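Local atomic coordinates of plasma serine protease inhibitor (Homo sapiens, PDB entry 3DY0), a protein that inhibits serine proteases in body fluids and secretions in a heparin-dependent manner, inactivating them by irreversible binding. Residues A[96-101]-A[162-167]; A[306-311]-A[330-335]. All coordinates share one frame; numbering follows the deposited sequence.

In the fold
Both interactions lie in the large sheet of the serpin fold, sheet A, with centres about 10 Å apart. Interaction 1 comes first along the chain and pairs strand 90-99 with strand 159-172. Interaction 2 follows and pairs strand 307-319 with strand 323-335. Strands 159-172 and 323-335 are neighbours, so the four strands run on as one surface. Probable hydrogen bonds Met163 O to Thr332 N and Asn165 O to Thr330 N join the two contacts, and Ile162 packs on Ile333. Helix 33-45 touches both. Strand 323-335, lying between 159-172 and 307-319, is probably the cleaved and inserted reactive centre loop. In serpins generally, such insertion into sheet A accompanies irreversible inhibition of the protease.

Interaction 1. Residues A[96-101]-A[162-167]; sequences ALFTDL and IMVNYI
Two antiparallel strands of serpin sheet A meet here, 90-99 and 159-172. The tight part runs from Ala96 to Phe98. Ala96 and Val164 form one hydrogen-bonded pair. Its bond from Val164 N to Ala96 O is 2.8 Å and almost straight (179°). Phe98 and Ile162 form the next such pair, with Phe98 N 2.9 Å from Ile162 O. Between them Leu97 and Met163 form a non-hydrogen-bonded pair on one face of the sheet. They run side by side, and Leu97 CD2 touches Met163 CB at 3.8 Å. Met163 CG stands anti to the backbone N (chi1 179°), and the chain leads on to Met42 of helix 33-45. Ala96 and Phe98 point to the other face, where Tyr139 of helix 129-143 covers them, edge-to-face with the Phe98 ring. Past Phe98 the contact with 162-167 ends. The Asp100 backbone bonds instead to Val160, before this segment, and its OD1 accepts from Phe126 N. Leu101 is exposed. In the packed part, Phe98 CG lies anti to its carbonyl carbon (chi1 -69°). This sets the ring obliquely against Val164, with Phe98 CE1 3.9 Å from Val164 CG2, while Ile162 O sits at the ring edge, 3.8 Å from Phe98 CD1.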
ATOM      1  N   ALA A  96     -14.892   5.425  -1.138  1.00  9.90           N
ATOM      2  CA  ALA A  96     -15.881   6.491  -1.055  1.00 10.22           C
ATOM      3  C   ALA A  96     -15.670   7.517  -2.155  1.00 10.79           C
ATOM      4  O   ALA A  96     -14.547   7.752  -2.601  1.00 12.93           O
ATOM      5  CB  ALA A  96     -15.799   7.174   0.307  1.00 12.98           C
ATOM      6  N   LEU A  97     -16.769   8.114  -2.598  1.00 11.18           N
ATOM      7  CA  LEU A  97     -16.718   9.152  -3.614  1.00 11.68           C
ATOM      8  C   LEU A  97     -17.255  10.439  -3.000  1.00 12.23           C
ATOM      9  O   LEU A  97     -18.349  10.455  -2.439  1.00 12.17           O
ATOM     10  CB  LEU A  97     -17.583   8.781  -4.824  1.00 13.33           C
ATOM     11  CG  LEU A  97     -17.027   7.822  -5.877  1.00 14.78           C
ATOM     12  CD1 LEU A  97     -18.148   7.404  -6.819  1.00 15.43           C
ATOM     13  CD2 LEU A  97     -15.907   8.506  -6.658  1.00 14.42           C
ATOM     14  N   PHE A  98     -16.467  11.503  -3.077  1.00 11.25           N
ATOM     15  CA  PHE A  98     -16.893  12.809  -2.584  1.00 12.78           C
ATOM     16  C   PHE A  98     -17.093  13.615  -3.857  1.00 13.25           C
ATOM     17  O   PHE A  98     -16.136  13.901  -4.577  1.00 14.39           O
ATOM     18  CB  PHE A  98     -15.818  13.426  -1.693  1.00 11.46           C
ATOM     19  CG  PHE A  98     -15.648  12.714  -0.385  1.00 11.92           C
ATOM     20  CD1 PHE A  98     -14.777  11.633  -0.270  1.00 12.25           C
ATOM     21  CD2 PHE A  98     -16.394  13.093   0.726  1.00 11.76           C
ATOM     22  CE1 PHE A  98     -14.654  10.942   0.931  1.00 12.76           C
ATOM     23  CE2 PHE A  98     -16.282  12.408   1.933  1.00 14.39           C
ATOM     24  CZ  PHE A  98     -15.407  11.328   2.034  1.00 12.87           C
ATOM     25  N   THR A  99     -18.340  13.976  -4.141  0.50 15.94           N
ATOM     26  CA  THR A  99     -18.649  14.721  -5.355  0.50 18.12           C
ATOM     27  C   THR A  99     -19.369  16.038  -5.110  0.50 19.23           C
ATOM     28  O   THR A  99     -20.243  16.135  -4.250  0.50 19.88           O
ATOM     29  CB  THR A  99     -19.516  13.881  -6.308  0.50 18.72           C
ATOM     30  OG1 THR A  99     -20.753  13.550  -5.661  0.50 20.32           O
ATOM     31  CG2 THR A  99     -18.790  12.601  -6.692  0.50 19.69           C
ATOM     32  N   ASP A 100     -18.993  17.049  -5.886  1.00 20.53           N
ATOM     33  CA  ASP A 100     -19.601  18.369  -5.781  1.00 23.32           C
ATOM     34  C   ASP A 100     -20.970  18.268  -6.458  1.00 25.54           C
ATOM     35  O   ASP A 100     -21.157  17.455  -7.363  1.00 25.50           O
ATOM     36  CB  ASP A 100     -18.733  19.398  -6.507  1.00 24.18           C
ATOM     37  CG  ASP A 100     -19.070  20.824  -6.121  1.00 27.78           C
ATOM     38  OD1 ASP A 100     -18.707  21.244  -5.000  1.00 28.47           O
ATOM     39  OD2 ASP A 100     -19.704  21.524  -6.935  1.00 27.87           O
ATOM     40  N   LEU A 101     -21.923  19.089  -6.026  1.00 28.34           N
ATOM     41  CA  LEU A 101     -23.266  19.058  -6.600  1.00 30.30           C
ATOM     42  C   LEU A 101     -23.316  19.509  -8.058  1.00 31.66           C
ATOM     43  O   LEU A 101     -24.238  19.152  -8.792  1.00 32.69           O
ATOM     44  CB  LEU A 101     -24.218  19.925  -5.769  1.00 29.31           C
ATOM     45  N   ILE A 162     -13.407  13.603  -5.576  1.00 13.41           N
ATOM     46  CA  ILE A 162     -12.249  12.971  -4.957  1.00 10.67           C
ATOM     47  C   ILE A 162     -12.684  11.567  -4.587  1.00 10.79           C
ATOM     48  O   ILE A 162     -13.658  11.372  -3.854  1.00 10.71           O
ATOM     49  CB  ILE A 162     -11.751  13.714  -3.694  1.00 11.87           C
ATOM     50  CG1 ILE A 162     -11.218  15.096  -4.088  1.00 12.14           C
ATOM     51  CG2 ILE A 162     -10.635  12.895  -3.023  1.00 12.34           C
ATOM     52  CD1 ILE A 162     -10.570  15.872  -2.947  1.00 13.49           C
ATOM     53  N   MET A 163     -11.969  10.586  -5.128  1.00 10.10           N
ATOM     54  CA  MET A 163     -12.259   9.183  -4.869  1.00 10.31           C
ATOM     55  C   MET A 163     -11.271   8.718  -3.820  1.00  9.41           C
ATOM     56  O   MET A 163     -10.065   8.900  -3.976  1.00  9.42           O
ATOM     57  CB  MET A 163     -12.096   8.374  -6.155  1.00  9.87           C
ATOM     58  CG  MET A 163     -12.346   6.890  -5.989  1.00 10.99           C
ATOM     59  SD  MET A 163     -12.366   6.081  -7.595  1.00 12.21           S
ATOM     60  CE  MET A 163     -10.652   6.284  -8.084  1.00 12.95           C
ATOM     61  N   VAL A 164     -11.790   8.124  -2.755  1.00  9.46           N
ATOM     62  CA  VAL A 164     -10.949   7.674  -1.656  1.00  9.32           C
ATOM     63  C   VAL A 164     -10.984   6.183  -1.384  1.00 10.10           C
ATOM     64  O   VAL A 164     -12.038   5.550  -1.440  1.00  9.37           O
ATOM     65  CB  VAL A 164     -11.358   8.386  -0.340  1.00 11.39           C
ATOM     66  CG1 VAL A 164     -10.568   7.820   0.845  1.00 11.02           C
ATOM     67  CG2 VAL A 164     -11.148   9.886  -0.473  1.00 11.90           C
ATOM     68  N   ASN A 165      -9.809   5.627  -1.120  1.00  9.29           N
ATOM     69  CA  ASN A 165      -9.705   4.237  -0.706  1.00  8.62           C
ATOM     70  C   ASN A 165      -8.908   4.297   0.581  1.00  8.04           C
ATOM     71  O   ASN A 165      -7.985   5.101   0.710  1.00  8.62           O
ATOM     72  CB  ASN A 165      -8.945   3.346  -1.687  1.00  9.56           C
ATOM     73  CG  ASN A 165      -8.597   1.993  -1.066  1.00  8.96           C
ATOM     74  OD1 ASN A 165      -7.556   1.839  -0.427  1.00  9.75           O
ATOM     75  ND2 ASN A 165      -9.490   1.022  -1.216  1.00  8.78           N
ATOM     76  N   TYR A 166      -9.284   3.466   1.540  1.00  7.48           N
ATOM     77  CA  TYR A 166      -8.566   3.418   2.804  1.00  8.50           C
ATOM     78  C   TYR A 166      -8.395   1.970   3.200  1.00  8.06           C
ATOM     79  O   TYR A 166      -9.167   1.102   2.789  1.00  9.38           O
ATOM     80  CB  TYR A 166      -9.345   4.150   3.903  1.00 10.34           C
ATOM     81  CG  TYR A 166     -10.668   3.501   4.249  1.00 12.39           C
ATOM     82  CD1 TYR A 166     -10.728   2.396   5.099  1.00 14.47           C
ATOM     83  CD2 TYR A 166     -11.854   3.962   3.683  1.00 13.16           C
ATOM     84  CE1 TYR A 166     -11.938   1.763   5.372  1.00 15.01           C
ATOM     85  CE2 TYR A 166     -13.065   3.338   3.949  1.00 13.43           C
ATOM     86  CZ  TYR A 166     -13.100   2.241   4.791  1.00 15.46           C
ATOM     87  OH  TYR A 166     -14.299   1.612   5.039  1.00 17.15           O
ATOM     88  N   ILE A 167      -7.362   1.716   3.990  1.00  7.84           N
ATOM     89  CA  ILE A 167      -7.104   0.381   4.497  1.00  8.46           C
ATOM     90  C   ILE A 167      -6.555   0.535   5.910  1.00  7.68           C
ATOM     91  O   ILE A 167      -5.745   1.429   6.185  1.00  7.86           O
ATOM     92  CB  ILE A 167      -6.098  -0.395   3.594  1.00  6.56           C
ATOM     93  CG1 ILE A 167      -5.848  -1.791   4.175  1.00  9.65           C
ATOM     94  CG2 ILE A 167      -4.796   0.387   3.452  1.00  8.40           C
ATOM     95  CD1 ILE A 167      -5.018  -2.701   3.275  1.00 10.96           C
TER

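Interaction 2. Residues A[306-311]-A[330-335]; sequences IQVSEM and TGTIFT
A beta bulge interrupts the antiparallel hairpin of strands 307-319 and 323-335. Ser309 and Glu310 together face the single residue Ile333. Ser309 N donates to Ile333 O at 2.9 Å, while Ile333 N donates to Glu310 O at 2.9 Å and nearly straight (170°). Ser309 has helix-like backbone angles, which turn its side chain toward the partner strand. With chi1 at 52°, OG lies between the backbone N and the carbonyl carbon. From there Ser309 OG gives a second bond to Ile333 O, 3.2 Å long and from above the carbonyl plane. Ser309 OG also touches Thr335 CG2 at 3.5 Å. Glu310 and Ile333 run side by side, with Glu310 CG 3.6 Å from Ile333 CD1. The carboxylate goes on to Gln277 through OE2. On the other face Val308 lies along Phe334, and Val308 CG2 meets the ring at CE2, 3.7 Å away. Further on, Met311 bends at chi3 and brings its CE to within 3.5 Å of Thr332 OG1. Leu40 and Leu43 of helix 33-45 pack on Met311 and Phe334 respectively. Strand 323-335, probably the inserted reactive loop, paired with strand 307-319 is characteristic of the expanded sheet A of cleaved serpins.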
ATOM      1  N   ILE A 306     -12.272  16.745 -18.100  1.00 28.34           N
ATOM      2  CA  ILE A 306     -12.157  16.089 -16.801  1.00 25.50           C
ATOM      3  C   ILE A 306     -10.894  15.234 -16.819  1.00 23.72           C
ATOM      4  O   ILE A 306     -10.662  14.467 -17.756  1.00 23.34           O
ATOM      5  CB  ILE A 306     -13.379  15.193 -16.484  1.00 26.14           C
ATOM      6  CG1 ILE A 306     -13.218  14.580 -15.087  1.00 26.36           C
ATOM      7  CG2 ILE A 306     -13.527  14.104 -17.540  1.00 27.40           C
ATOM      8  CD1 ILE A 306     -14.399  13.743 -14.631  1.00 27.03           C
ATOM      9  N   GLN A 307     -10.077  15.376 -15.783  1.00 20.95           N
ATOM     10  CA  GLN A 307      -8.834  14.622 -15.685  1.00 19.97           C
ATOM     11  C   GLN A 307      -8.451  14.494 -14.223  1.00 16.43           C
ATOM     12  O   GLN A 307      -9.034  15.147 -13.363  1.00 16.71           O
ATOM     13  CB  GLN A 307      -7.722  15.348 -16.444  1.00 22.24           C
ATOM     14  CG  GLN A 307      -7.520  16.787 -15.988  1.00 27.29           C
ATOM     15  CD  GLN A 307      -6.697  17.608 -16.966  1.00 29.65           C
ATOM     16  OE1 GLN A 307      -5.484  17.428 -17.087  1.00 30.59           O
ATOM     17  NE2 GLN A 307      -7.360  18.513 -17.677  1.00 31.89           N
ATOM     18  N   VAL A 308      -7.475  13.643 -13.943  1.00 14.81           N
ATOM     19  CA  VAL A 308      -7.014  13.460 -12.579  1.00 14.42           C
ATOM     20  C   VAL A 308      -5.836  14.400 -12.365  1.00 13.17           C
ATOM     21  O   VAL A 308      -4.810  14.277 -13.032  1.00 15.34           O
ATOM     22  CB  VAL A 308      -6.570  12.004 -12.334  1.00 13.60           C
ATOM     23  CG1 VAL A 308      -5.964  11.863 -10.943  1.00 13.35           C
ATOM     24  CG2 VAL A 308      -7.769  11.071 -12.487  1.00 14.83           C
ATOM     25  N   SER A 309      -6.000  15.352 -11.452  1.00 14.18           N
ATOM     26  CA  SER A 309      -4.942  16.311 -11.153  1.00 14.32           C
ATOM     27  C   SER A 309      -3.841  15.640 -10.351  1.00 14.95           C
ATOM     28  O   SER A 309      -2.655  15.889 -10.571  1.00 16.36           O
ATOM     29  CB  SER A 309      -5.505  17.505 -10.375  1.00 15.95           C
ATOM     30  OG  SER A 309      -6.235  17.090  -9.235  1.00 15.76           O
ATOM     31  N   GLU A 310      -4.233  14.789  -9.412  1.00 14.65           N
ATOM     32  CA  GLU A 310      -3.248  14.083  -8.613  1.00 16.14           C
ATOM     33  C   GLU A 310      -3.840  12.872  -7.908  1.00 13.92           C
ATOM     34  O   GLU A 310      -5.058  12.737  -7.784  1.00 12.93           O
ATOM     35  CB  GLU A 310      -2.609  15.040  -7.596  1.00 20.84           C
ATOM     36  CG  GLU A 310      -3.542  15.600  -6.534  1.00 25.01           C
ATOM     37  CD  GLU A 310      -2.920  16.770  -5.781  1.00 28.19           C
ATOM     38  OE1 GLU A 310      -2.894  17.892  -6.333  1.00 31.55           O
ATOM     39  OE2 GLU A 310      -2.446  16.569  -4.644  1.00 27.54           O
ATOM     40  N   MET A 311      -2.961  11.970  -7.490  1.00 11.65           N
ATOM     41  CA  MET A 311      -3.370  10.777  -6.765  1.00  9.89           C
ATOM     42  C   MET A 311      -2.416  10.711  -5.589  1.00  8.76           C
ATOM     43  O   MET A 311      -1.280  10.252  -5.722  1.00  9.71           O
ATOM     44  CB  MET A 311      -3.217   9.525  -7.628  1.00 11.69           C
ATOM     45  CG  MET A 311      -3.788   8.281  -6.959  1.00 12.40           C
ATOM     46  SD  MET A 311      -3.559   6.767  -7.903  1.00 16.73           S
ATOM     47  CE  MET A 311      -4.775   6.994  -9.186  1.00 17.51           C
ATOM     48  N   THR A 330      -5.625   6.431  -0.274  1.00  7.48           N
ATOM     49  CA  THR A 330      -5.270   6.957  -1.583  1.00  8.60           C
ATOM     50  C   THR A 330      -6.405   7.888  -1.991  1.00  9.51           C
ATOM     51  O   THR A 330      -7.571   7.497  -1.962  1.00  9.25           O
ATOM     52  CB  THR A 330      -5.137   5.826  -2.625  1.00  8.92           C
ATOM     53  OG1 THR A 330      -4.140   4.894  -2.192  1.00  7.38           O
ATOM     54  CG2 THR A 330      -4.739   6.389  -3.984  1.00 10.11           C
ATOM     55  N   GLY A 331      -6.057   9.126  -2.330  1.00  8.25           N
ATOM     56  CA  GLY A 331      -7.061  10.087  -2.744  1.00  9.20           C
ATOM     57  C   GLY A 331      -6.826  10.465  -4.189  1.00  8.29           C
ATOM     58  O   GLY A 331      -5.790  11.041  -4.525  1.00  8.78           O
ATOM     59  N   THR A 332      -7.775  10.116  -5.053  1.00  8.27           N
ATOM     60  CA  THR A 332      -7.671  10.423  -6.473  1.00  7.83           C
ATOM     61  C   THR A 332      -8.526  11.660  -6.723  1.00  9.54           C
ATOM     62  O   THR A 332      -9.748  11.625  -6.576  1.00  9.13           O
ATOM     63  CB  THR A 332      -8.162   9.239  -7.323  1.00  9.70           C
ATOM     64  OG1 THR A 332      -7.344   8.093  -7.047  1.00  9.38           O
ATOM     65  CG2 THR A 332      -8.074   9.566  -8.799  1.00 10.59           C
ATOM     66  N   ILE A 333      -7.865  12.755  -7.088  1.00  9.89           N
ATOM     67  CA  ILE A 333      -8.540  14.031  -7.298  1.00 11.01           C
ATOM     68  C   ILE A 333      -8.837  14.359  -8.759  1.00  9.98           C
ATOM     69  O   ILE A 333      -7.937  14.352  -9.598  1.00 12.36           O
ATOM     70  CB  ILE A 333      -7.700  15.167  -6.680  1.00 12.38           C
ATOM     71  CG1 ILE A 333      -7.374  14.827  -5.219  1.00 14.36           C
ATOM     72  CG2 ILE A 333      -8.455  16.493  -6.777  1.00 14.31           C
ATOM     73  CD1 ILE A 333      -6.483  15.849  -4.517  1.00 15.50           C
ATOM     74  N   PHE A 334     -10.107  14.649  -9.049  1.00 11.01           N
ATOM     75  CA  PHE A 334     -10.545  14.996 -10.402  1.00 12.57           C
ATOM     76  C   PHE A 334     -10.840  16.487 -10.495  1.00 14.68           C
ATOM     77  O   PHE A 334     -11.400  17.070  -9.569  1.00 15.43           O
ATOM     78  CB  PHE A 334     -11.826  14.249 -10.786  1.00 12.89           C
ATOM     79  CG  PHE A 334     -11.699  12.754 -10.762  1.00 13.58           C
ATOM     80  CD1 PHE A 334     -11.763  12.061  -9.561  1.00 12.76           C
ATOM     81  CD2 PHE A 334     -11.540  12.039 -11.944  1.00 13.59           C
ATOM     82  CE1 PHE A 334     -11.673  10.672  -9.537  1.00 11.96           C
ATOM     83  CE2 PHE A 334     -11.447  10.649 -11.932  1.00 13.63           C
ATOM     84  CZ  PHE A 334     -11.515   9.964 -10.725  1.00 13.17           C
ATOM     85  N   THR A 335     -10.471  17.090 -11.622  1.00 17.32           N
ATOM     86  CA  THR A 335     -10.710  18.513 -11.859  1.00 21.68           C
ATOM     87  C   THR A 335     -11.288  18.719 -13.257  1.00 23.66           C
ATOM     88  O   THR A 335     -11.213  17.829 -14.105  1.00 22.06           O
ATOM     89  CB  THR A 335      -9.405  19.336 -11.758  1.00 22.09           C
ATOM     90  OG1 THR A 335      -8.469  18.881 -12.744  1.00 22.75           O
ATOM     91  CG2 THR A 335      -8.790  19.197 -10.378  1.00 24.97           C
TER